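Local coordinates for SPbeta prophage-derived uncharacterized protein YorR (Bacillus subtilis, PDB 3KB2) that is of unknown function but binds a guanosine diphosphate derivative in a P-loop pocket and is probably a nucleotide kinase, perhaps for dTMP, at residues 9-13 with 111-115; 41-46 with 78-84; 103-109 with 125-129. Residues are numbered along the deposited sequence.

Interaction 1: residues 9-13 with 111-115. With G3D (guanosine-3'-monophosphate-5'-diphosphate), chain C.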
loop_
_atom_site.group_PDB
_atom_site.type_symbol
_atom_site.label_atom_id
_atom_site.label_comp_id
_atom_site.label_asym_id
_atom_site.label_seq_id
_atom_site.Cartn_x
_atom_site.Cartn_y
_atom_site.Cartn_z
ATOM N N PRO A 9 -8.737 -6.693 -8.297
ATOM C CA PRO A 9 -7.451 -6.416 -7.655
ATOM C C PRO A 9 -6.418 -5.921 -8.662
ATOM O O PRO A 9 -6.637 -5.982 -9.875
ATOM C CB PRO A 9 -7.067 -7.770 -7.070
ATOM C CG PRO A 9 -7.651 -8.732 -8.080
ATOM C CD PRO A 9 -9.028 -8.139 -8.267
ATOM N N ASP A 10 -5.286 -5.448 -8.148
ATOM C CA ASP A 10 -4.194 -4.938 -8.972
ATOM C C ASP A 10 -3.602 -5.957 -9.934
ATOM O O ASP A 10 -3.671 -7.169 -9.716
ATOM C CB ASP A 10 -3.061 -4.434 -8.090
ATOM C CG ASP A 10 -3.400 -3.151 -7.379
ATOM O OD1 ASP A 10 -2.498 -2.614 -6.698
ATOM O OD2 ASP A 10 -4.556 -2.687 -7.495
ATOM N N CYS A 11 -2.998 -5.440 -10.995
ATOM C CA CYS A 11 -2.351 -6.279 -11.987
ATOM C C CYS A 11 -3.270 -7.289 -12.655
ATOM O O CYS A 11 -2.876 -8.432 -12.905
ATOM C CB CYS A 11 -1.165 -6.993 -11.338
ATOM S SG CYS A 11 0.092 -5.840 -10.748
ATOM N N CYS A 12 -4.496 -6.874 -12.943
ATOM C CA CYS A 12 -5.433 -7.766 -13.598
ATOM C C CYS A 12 -5.889 -7.190 -14.930
ATOM O O CYS A 12 -7.014 -7.423 -15.364
ATOM C CB CYS A 12 -6.627 -8.062 -12.685
ATOM S SG CYS A 12 -6.221 -9.145 -11.278
ATOM N N PHE A 13 -5.000 -6.433 -15.564
ATOM C CA PHE A 13 -5.249 -5.844 -16.868
ATOM C C PHE A 13 -6.332 -4.767 -16.928
ATOM O O PHE A 13 -6.714 -4.342 -18.016
ATOM C CB PHE A 13 -5.588 -6.954 -17.883
ATOM C CG PHE A 13 -4.613 -8.126 -17.891
ATOM C CD1 PHE A 13 -3.326 -8.000 -17.373
ATOM C CD2 PHE A 13 -4.970 -9.343 -18.480
ATOM C CE1 PHE A 13 -2.416 -9.062 -17.447
ATOM C CE2 PHE A 13 -4.056 -10.401 -18.554
ATOM C CZ PHE A 13 -2.788 -10.260 -18.041
ATOM N N ARG A 111 2.858 -11.280 -10.750
ATOM C CA ARG A 111 2.844 -10.009 -11.438
ATOM C C ARG A 111 3.383 -8.890 -10.569
ATOM O O ARG A 111 3.928 -7.924 -11.083
ATOM C CB ARG A 111 1.428 -9.713 -11.928
ATOM C CG ARG A 111 0.967 -10.736 -12.953
ATOM C CD ARG A 111 -0.429 -10.475 -13.462
ATOM N NE ARG A 111 -0.790 -11.483 -14.449
ATOM C CZ ARG A 111 -2.030 -11.738 -14.845
ATOM N NH1 ARG A 111 -3.049 -11.051 -14.338
ATOM N NH2 ARG A 111 -2.244 -12.698 -15.735
ATOM N N LEU A 112 3.234 -9.023 -9.255
ATOM C CA LEU A 112 3.740 -8.021 -8.309
ATOM C C LEU A 112 5.264 -8.101 -8.235
ATOM O O LEU A 112 5.950 -7.080 -8.199
ATOM C CB LEU A 112 3.131 -8.254 -6.921
ATOM C CG LEU A 112 1.644 -7.885 -6.792
ATOM C CD1 LEU A 112 1.084 -8.334 -5.450
ATOM C CD2 LEU A 112 1.509 -6.386 -6.949
ATOM N N ARG A 113 5.791 -9.322 -8.216
ATOM C CA ARG A 113 7.229 -9.511 -8.177
ATOM C C ARG A 113 7.840 -8.853 -9.403
ATOM O O ARG A 113 8.714 -8.003 -9.283
ATOM C CB ARG A 113 7.590 -10.995 -8.177
ATOM C CG ARG A 113 7.306 -11.721 -6.879
ATOM C CD ARG A 113 8.050 -13.054 -6.826
ATOM N NE ARG A 113 7.533 -14.060 -7.754
ATOM C CZ ARG A 113 6.439 -14.795 -7.550
ATOM N NH1 ARG A 113 5.719 -14.646 -6.441
ATOM N NH2 ARG A 113 6.074 -15.708 -8.451
ATOM N N VAL A 114 7.374 -9.234 -10.585
ATOM C CA VAL A 114 7.923 -8.652 -11.800
ATOM C C VAL A 114 7.716 -7.145 -11.862
ATOM O O VAL A 114 8.570 -6.418 -12.368
ATOM C CB VAL A 114 7.314 -9.286 -13.061
ATOM C CG1 VAL A 114 7.585 -10.777 -13.064
ATOM C CG2 VAL A 114 5.835 -9.009 -13.121
ATOM N N ARG A 115 6.586 -6.672 -11.355
ATOM C CA ARG A 115 6.320 -5.241 -11.367
ATOM C C ARG A 115 7.383 -4.534 -10.528
ATOM O O ARG A 115 7.729 -3.376 -10.778
ATOM C CB ARG A 115 4.934 -4.953 -10.787
ATOM C CG ARG A 115 4.627 -3.471 -10.663
ATOM C CD ARG A 115 3.842 -3.171 -9.396
ATOM N NE ARG A 115 2.407 -3.026 -9.631
ATOM C CZ ARG A 115 1.529 -2.701 -8.688
ATOM N NH1 ARG A 115 1.939 -2.488 -7.441
ATOM N NH2 ARG A 115 0.244 -2.578 -8.990
HETATM P PB G3D C . -4.057 -3.041 -13.489
HETATM O O1B G3D C . -3.441 -2.888 -12.096
HETATM O O2B G3D C . -5.285 -3.834 -13.598
HETATM O O3B G3D C . -4.319 -1.526 -14.102
HETATM P PA G3D C . -2.621 -3.092 -15.972
HETATM O O3A G3D C . -2.995 -3.588 -14.489
HETATM O O1A G3D C . -3.766 -3.135 -16.868
HETATM O O2A G3D C . -1.860 -1.768 -15.804
HETATM O "O5'" G3D C . -1.620 -4.319 -16.472
HETATM C "C5'" G3D C . -0.667 -4.683 -15.390
HETATM C "C4'" G3D C . 0.455 -5.310 -16.353
HETATM O "O4'" G3D C . 0.075 -6.511 -17.045
HETATM C "C3'" G3D C . 1.057 -4.480 -17.362
HETATM O "O3'" G3D C . 2.455 -4.610 -17.405
HETATM C "C2'" G3D C . 0.343 -4.713 -18.725
HETATM O "O2'" G3D C . 1.135 -4.512 -19.757
HETATM C "C1'" G3D C . 0.312 -6.406 -18.453
HETATM N N9 G3D C . -0.674 -6.996 -19.433
HETATM C C8 G3D C . -1.739 -6.285 -19.970
HETATM N N7 G3D C . -2.254 -7.275 -20.734
HETATM C C5 G3D C . -1.501 -8.449 -20.800
HETATM C C6 G3D C . -1.749 -9.495 -21.454
HETATM O O6 G3D C . -2.633 -9.970 -22.231
HETATM N N1 G3D C . -0.738 -10.560 -21.128
HETATM C C2 G3D C . 0.176 -10.204 -20.300
HETATM N N2 G3D C . 1.125 -11.303 -19.933
HETATM N N3 G3D C . 0.380 -9.133 -19.549
HETATM C C4 G3D C . -0.533 -8.248 -19.940
HETATM P P1 G3D C . 3.376 -3.617 -17.317
HETATM O O4P G3D C . 3.752 -3.138 -18.611
HETATM O O5P G3D C . 4.625 -4.413 -16.690
HETATM O O6P G3D C . 3.212 -2.553 -16.228
#

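Interaction 2: residues 41-46 with 78-84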
loop_
_atom_site.group_PDB
_atom_site.type_symbol
_atom_site.label_atom_id
_atom_site.label_comp_id
_atom_site.label_asym_id
_atom_site.label_seq_id
_atom_site.Cartn_x
_atom_site.Cartn_y
_atom_site.Cartn_z
ATOM N N GLY A 41 -13.911 12.221 3.467
ATOM C CA GLY A 41 -15.233 12.058 4.056
ATOM C C GLY A 41 -16.296 11.418 3.185
ATOM O O GLY A 41 -16.213 11.461 1.967
ATOM N N ASN A 42 -17.316 10.844 3.810
ATOM C CA ASN A 42 -18.371 10.198 3.049
ATOM C C ASN A 42 -19.176 11.122 2.107
ATOM O O ASN A 42 -19.415 10.767 0.952
ATOM C CB ASN A 42 -19.304 9.429 3.993
ATOM C CG ASN A 42 -20.420 8.719 3.248
ATOM O OD1 ASN A 42 -21.400 9.344 2.861
ATOM N ND2 ASN A 42 -20.270 7.414 3.033
ATOM N N GLU A 43 -19.588 12.293 2.588
ATOM C CA GLU A 43 -20.341 13.243 1.765
ATOM C C GLU A 43 -19.589 13.524 0.452
ATOM O O GLU A 43 -20.171 13.481 -0.637
ATOM C CB GLU A 43 -20.537 14.572 2.510
ATOM C CG GLU A 43 -21.139 14.489 3.928
ATOM C CD GLU A 43 -20.303 13.674 4.929
ATOM O OE1 GLU A 43 -19.081 13.921 5.081
ATOM O OE2 GLU A 43 -20.892 12.785 5.582
ATOM N N LYS A 44 -18.301 13.839 0.562
ATOM C CA LYS A 44 -17.488 14.110 -0.615
ATOM C C LYS A 44 -17.455 12.839 -1.470
ATOM O O LYS A 44 -17.575 12.910 -2.696
ATOM C CB LYS A 44 -16.042 14.472 -0.236
ATOM C CG LYS A 44 -15.831 15.732 0.610
ATOM C CD LYS A 44 -16.076 17.014 -0.161
ATOM C CE LYS A 44 -15.872 18.244 0.718
ATOM N NZ LYS A 44 -16.224 19.493 -0.024
ATOM N N LEU A 45 -17.297 11.683 -0.817
ATOM C CA LEU A 45 -17.214 10.387 -1.505
ATOM C C LEU A 45 -18.443 10.095 -2.341
ATOM O O LEU A 45 -18.350 9.847 -3.541
ATOM C CB LEU A 45 -17.015 9.243 -0.494
ATOM C CG LEU A 45 -16.861 7.807 -1.017
ATOM C CD1 LEU A 45 -15.558 7.642 -1.778
ATOM C CD2 LEU A 45 -16.895 6.847 0.161
ATOM N N PHE A 46 -19.596 10.127 -1.694
ATOM C CA PHE A 46 -20.858 9.854 -2.362
ATOM C C PHE A 46 -21.142 10.827 -3.502
ATOM O O PHE A 46 -21.607 10.428 -4.575
ATOM C CB PHE A 46 -22.002 9.908 -1.354
ATOM C CG PHE A 46 -23.339 9.634 -1.956
ATOM C CD1 PHE A 46 -23.626 8.383 -2.502
ATOM C CD2 PHE A 46 -24.308 10.628 -2.000
ATOM C CE1 PHE A 46 -24.863 8.130 -3.086
ATOM C CE2 PHE A 46 -25.547 10.385 -2.580
ATOM C CZ PHE A 46 -25.828 9.138 -3.125
ATOM N N SER A 78 -13.169 6.650 3.862
ATOM C CA SER A 78 -14.622 6.568 3.741
ATOM C C SER A 78 -15.159 5.449 2.860
ATOM O O SER A 78 -14.565 5.080 1.848
ATOM C CB SER A 78 -15.183 7.892 3.226
ATOM O OG SER A 78 -14.888 8.936 4.130
ATOM N N ILE A 79 -16.314 4.932 3.255
ATOM C CA ILE A 79 -16.964 3.868 2.518
ATOM C C ILE A 79 -18.417 4.218 2.259
ATOM O O ILE A 79 -19.048 4.919 3.046
ATOM C CB ILE A 79 -16.904 2.527 3.288
ATOM C CG1 ILE A 79 -17.538 1.422 2.451
ATOM C CG2 ILE A 79 -17.670 2.626 4.601
ATOM C CD1 ILE A 79 -17.178 0.041 2.957
ATOM N N LEU A 80 -18.952 3.749 1.142
ATOM C CA LEU A 80 -20.352 4.006 0.854
ATOM C C LEU A 80 -21.202 3.210 1.832
ATOM O O LEU A 80 -20.768 2.177 2.330
ATOM C CB LEU A 80 -20.690 3.550 -0.555
ATOM C CG LEU A 80 -20.070 4.412 -1.635
ATOM C CD1 LEU A 80 -20.170 3.700 -2.946
ATOM C CD2 LEU A 80 -20.760 5.757 -1.663
ATOM N N THR A 81 -22.408 3.694 2.112
ATOM C CA THR A 81 -23.312 2.971 2.993
ATOM C C THR A 81 -24.118 2.046 2.086
ATOM O O THR A 81 -24.107 2.203 0.861
ATOM C CB THR A 81 -24.313 3.901 3.738
ATOM O OG1 THR A 81 -25.118 4.606 2.789
ATOM C CG2 THR A 81 -23.582 4.892 4.618
ATOM N N GLU A 82 -24.806 1.081 2.683
ATOM C CA GLU A 82 -25.628 0.155 1.921
ATOM C C GLU A 82 -26.620 0.925 1.069
ATOM O O GLU A 82 -26.804 0.634 -0.108
ATOM C CB GLU A 82 -26.405 -0.770 2.861
ATOM C CG GLU A 82 -25.550 -1.744 3.651
ATOM C CD GLU A 82 -26.380 -2.668 4.528
ATOM O OE1 GLU A 82 -27.010 -2.172 5.498
ATOM O OE2 GLU A 82 -26.404 -3.894 4.247
ATOM N N ARG A 83 -27.256 1.914 1.678
ATOM C CA ARG A 83 -28.245 2.705 0.980
ATOM C C ARG A 83 -27.654 3.456 -0.208
ATOM O O ARG A 83 -28.221 3.437 -1.293
ATOM C CB ARG A 83 -28.916 3.677 1.957
ATOM C CG ARG A 83 -30.082 4.452 1.373
ATOM C CD ARG A 83 -30.565 5.529 2.335
ATOM N NE ARG A 83 -31.607 6.373 1.745
ATOM C CZ ARG A 83 -32.053 7.505 2.290
ATOM N NH1 ARG A 83 -32.995 8.208 1.676
ATOM N NH2 ARG A 83 -31.549 7.938 3.444
ATOM N N GLN A 84 -26.511 4.110 -0.021
ATOM C CA GLN A 84 -25.900 4.858 -1.119
ATOM C C GLN A 84 -25.514 3.917 -2.264
ATOM O O GLN A 84 -25.823 4.187 -3.428
ATOM C CB GLN A 84 -24.673 5.624 -0.619
ATOM C CG GLN A 84 -24.993 6.528 0.557
ATOM C CD GLN A 84 -23.778 7.211 1.146
ATOM O OE1 GLN A 84 -22.754 6.576 1.407
ATOM N NE2 GLN A 84 -23.891 8.515 1.378
#

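Interaction 3: residues 103-109 with 125-129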
loop_
_atom_site.group_PDB
_atom_site.type_symbol
_atom_site.label_atom_id
_atom_site.label_comp_id
_atom_site.label_asym_id
_atom_site.label_seq_id
_atom_site.Cartn_x
_atom_site.Cartn_y
_atom_site.Cartn_z
ATOM N N ALA A 103 -7.726 -13.106 -10.927
ATOM C CA ALA A 103 -6.702 -14.113 -11.209
ATOM C C ALA A 103 -6.347 -14.794 -9.897
ATOM O O ALA A 103 -6.563 -14.227 -8.822
ATOM C CB ALA A 103 -5.464 -13.465 -11.808
ATOM N N ASP A 104 -5.815 -16.008 -9.976
ATOM C CA ASP A 104 -5.430 -16.728 -8.773
ATOM C C ASP A 104 -4.394 -15.899 -8.016
ATOM O O ASP A 104 -3.754 -15.027 -8.594
ATOM C CB ASP A 104 -4.844 -18.108 -9.125
ATOM C CG ASP A 104 -5.911 -19.106 -9.579
ATOM O OD1 ASP A 104 -7.106 -18.905 -9.253
ATOM O OD2 ASP A 104 -5.556 -20.105 -10.250
ATOM N N PRO A 105 -4.240 -16.146 -6.704
ATOM C CA PRO A 105 -3.279 -15.426 -5.859
ATOM C C PRO A 105 -1.852 -15.614 -6.357
ATOM O O PRO A 105 -1.053 -14.678 -6.374
ATOM C CB PRO A 105 -3.489 -16.052 -4.481
ATOM C CG PRO A 105 -4.939 -16.400 -4.498
ATOM C CD PRO A 105 -5.124 -16.989 -5.881
ATOM N N SER A 106 -1.535 -16.837 -6.758
ATOM C CA SER A 106 -0.203 -17.135 -7.264
ATOM C C SER A 106 0.131 -16.226 -8.446
ATOM O O SER A 106 1.209 -15.647 -8.492
ATOM C CB SER A 106 -0.124 -18.600 -7.686
ATOM O OG SER A 106 1.028 -18.821 -8.474
ATOM N N VAL A 107 -0.807 -16.096 -9.384
ATOM C CA VAL A 107 -0.628 -15.258 -10.564
ATOM C C VAL A 107 -0.444 -13.792 -10.205
ATOM O O VAL A 107 0.394 -13.091 -10.778
ATOM C CB VAL A 107 -1.839 -15.365 -11.497
ATOM C CG1 VAL A 107 -1.590 -14.591 -12.788
ATOM C CG2 VAL A 107 -2.128 -16.824 -11.792
ATOM N N ILE A 108 -1.249 -13.328 -9.261
ATOM C CA ILE A 108 -1.177 -11.949 -8.815
ATOM C C ILE A 108 0.174 -11.697 -8.170
ATOM O O ILE A 108 0.854 -10.733 -8.490
ATOM C CB ILE A 108 -2.301 -11.649 -7.789
ATOM C CG1 ILE A 108 -3.662 -11.790 -8.472
ATOM C CG2 ILE A 108 -2.114 -10.261 -7.173
ATOM C CD1 ILE A 108 -3.820 -10.916 -9.694
ATOM N N LYS A 109 0.565 -12.575 -7.259
ATOM C CA LYS A 109 1.836 -12.413 -6.586
ATOM C C LYS A 109 2.984 -12.344 -7.587
ATOM O O LYS A 109 3.915 -11.550 -7.425
ATOM C CB LYS A 109 2.029 -13.554 -5.598
ATOM C CG LYS A 109 1.008 -13.502 -4.475
ATOM C CD LYS A 109 1.043 -14.750 -3.630
ATOM C CE LYS A 109 -0.118 -14.779 -2.656
ATOM N NZ LYS A 109 -0.084 -16.021 -1.842
ATOM N N ILE A 125 -2.457 -9.924 0.298
ATOM C CA ILE A 125 -2.942 -10.121 -1.059
ATOM C C ILE A 125 -4.124 -11.074 -1.075
ATOM O O ILE A 125 -5.065 -10.889 -1.848
ATOM C CB ILE A 125 -1.835 -10.684 -1.973
ATOM C CG1 ILE A 125 -0.688 -9.676 -2.082
ATOM C CG2 ILE A 125 -2.408 -11.020 -3.338
ATOM C CD1 ILE A 125 -1.117 -8.296 -2.541
ATOM N N ASP A 126 -4.082 -12.095 -0.224
ATOM C CA ASP A 126 -5.178 -13.062 -0.160
ATOM C C ASP A 126 -6.464 -12.455 0.350
ATOM O O ASP A 126 -7.523 -12.684 -0.218
ATOM C CB ASP A 126 -4.817 -14.234 0.742
ATOM C CG ASP A 126 -3.737 -15.092 0.156
ATOM O OD1 ASP A 126 -3.947 -15.630 -0.952
ATOM O OD2 ASP A 126 -2.680 -15.227 0.802
ATOM N N SER A 127 -6.368 -11.698 1.436
ATOM C CA SER A 127 -7.542 -11.075 2.030
ATOM C C SER A 127 -8.194 -10.084 1.071
ATOM O O SER A 127 -9.416 -9.920 1.058
ATOM C CB SER A 127 -7.165 -10.358 3.322
ATOM O OG SER A 127 -6.351 -9.235 3.065
ATOM N N ILE A 128 -7.378 -9.416 0.267
ATOM C CA ILE A 128 -7.901 -8.452 -0.687
ATOM C C ILE A 128 -8.626 -9.168 -1.816
ATOM O O ILE A 128 -9.704 -8.747 -2.234
ATOM C CB ILE A 128 -6.776 -7.585 -1.264
ATOM C CG1 ILE A 128 -6.260 -6.638 -0.186
ATOM C CG2 ILE A 128 -7.284 -6.777 -2.451
ATOM C CD1 ILE A 128 -5.133 -5.765 -0.654
ATOM N N LEU A 129 -8.024 -10.249 -2.306
ATOM C CA LEU A 129 -8.615 -11.034 -3.378
ATOM C C LEU A 129 -9.955 -11.597 -2.932
ATOM O O LEU A 129 -10.923 -11.590 -3.691
ATOM C CB LEU A 129 -7.686 -12.182 -3.777
ATOM C CG LEU A 129 -6.367 -11.817 -4.460
ATOM C CD1 LEU A 129 -5.624 -13.087 -4.852
ATOM C CD2 LEU A 129 -6.636 -10.980 -5.688
#

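Interaction 1: residues 9-13 with 111-115
Residues 9-13 form an irregular loop between strand 3-7 and helix 14-25, and they face the last turn of helix 105-115. The two backbones come nearest at Cys11 and Arg111, with CA atoms 6.4 Å apart. Cys11 has backbone angles in the left-handed region (59/39), part of the tight curl that brings successive amide groups round the phosphate: its N donates to O1B of the ligand at 2.8 Å and Cys12 N to O2B at 3.2 Å. The same turn exposes the Cys11 carbonyl to the helix, where Arg111 NH1 donates to Cys11 O at 3.0 Å. Arg111 NH2 has a further hydrogen bond to the carbonyl of Thr148. A long, planar cation suits this place, since the Phe13 ring lies between Arg111 and the guanine: Arg111 is over one of its faces, with Phe13 CZ 3.4 Å from Arg111 NH2, and guanine C5 is over the opposite face. Cys11 is small enough to fit against the helix, its SG lying 4.1 Å from Leu112 CD2. One turn after Arg111, Arg115 NH2 forms a salt bridge with Asp10 OD1 at 3.6 Å. The loop is the Walker A phosphate-binding loop, or P-loop, continued by Lys14, Ser15 and Thr16; Phe13 stands where the consensus usually has glycine. Arginines reaching it from the helix before the probable LID are consistent with a nucleoside monophosphate kinase.

Interaction 2: residues 41-46 with 78-84
A capping box opens helix 82-92, and its last residue, Gln84, also reaches across to the start of helix 42-52. Within the box, Gln84 N donates to Thr81 OG1 at 3.2 Å and Thr81 N donates to Gln84 OE1 at 3.0 Å. Threonine is a good N-cap because its short hydroxyl can turn back to accept a backbone NH left without a partner in the first turn. Gln84 pairs with Asn42 through both ends of its amide: Gln84 NE2 donates to Asn42 OD1 at 3.0 Å, and Asn42 ND2 donates to Gln84 OE1 at 3.1 Å. Two carboxamides match well here, since each supplies a donor and an acceptor. Asn42 ND2 adds a weak bond to Ile79 O at 2.8 Å, so this one side chain holds both the capping box and the strand-like approach to it. Ser78 lies beside the N-cap residue Gly41, at whose backbone angles (105/157) a CB would be jammed against the preceding carbonyl O. A small residue fits this tight spot, Ser78 OG lying 3.0 Å from Gly41 C; the hydroxyl bonds weakly to Ala38 O, and the Ser78 backbone also bonds to Ala38. Leu45 CD2 lies 4.4 Å from Leu80 CG, and both leucines touch Asn67 of helix 64-70. Phe46 closes the joint through a CH-pi contact, with Gln84 CG 4.2 Å from the centroid of the Phe46 ring and 27° off its normal.

Interaction 3: residues 103-109 with 125-129
Ile108, Ile125 and Leu129 make the apolar centre: Ile108 CG2 lies 3.9 Å from Ile125 CG2, and Ile108 CG1 4.2 Å from Leu129 CD2. Branched aliphatic residues suit this interface, because the helical segments 105-109 and 125-129 approach to 10.6 Å between axes and cross at 121°, too far apart for their backbones to meet. Pro105 widens the apolar patch, with its CG 3.4 Å from Leu129 CD1; proline is well placed in the first turn of a helix, where no NH is needed for the helical bonding. Farther out, Lys109 lays its methylenes beside Ile125, CG to CG2 4.4 Å, and extends its amine to the rim. There Lys109 NZ and Asp126 OD2 form a long salt bridge of 3.8 Å. The two helices follow one another after strand 96-102 and are separated by a short connection. In nucleoside monophosphate kinases, which this P-loop fold resembles, such a pair flanks the LID, and the connection here probably corresponds to it.

How the interactions relate
Interactions 1 and 3 are neighbours, their centres 9 Å apart, and both use helix 105-115: its first turns pack on helix 122-137, and its last turn carries the arginines that meet the phosphate-binding loop. They touch directly, Cys12 SG lying 3.4 Å from Ile108 CD1 and Pro9 CG 3.4 Å from Leu129 CD2, so the back of the P-loop rests on the helix pair. Interaction 1 touches the ligand; in interaction 3 the Ile108 side chain lies about 8 Å from it. Interaction 2 stands apart, its centre 28 Å from that of interaction 1 and 27 Å from that of interaction 3, joining helices in the chain region enclosed by interaction 1.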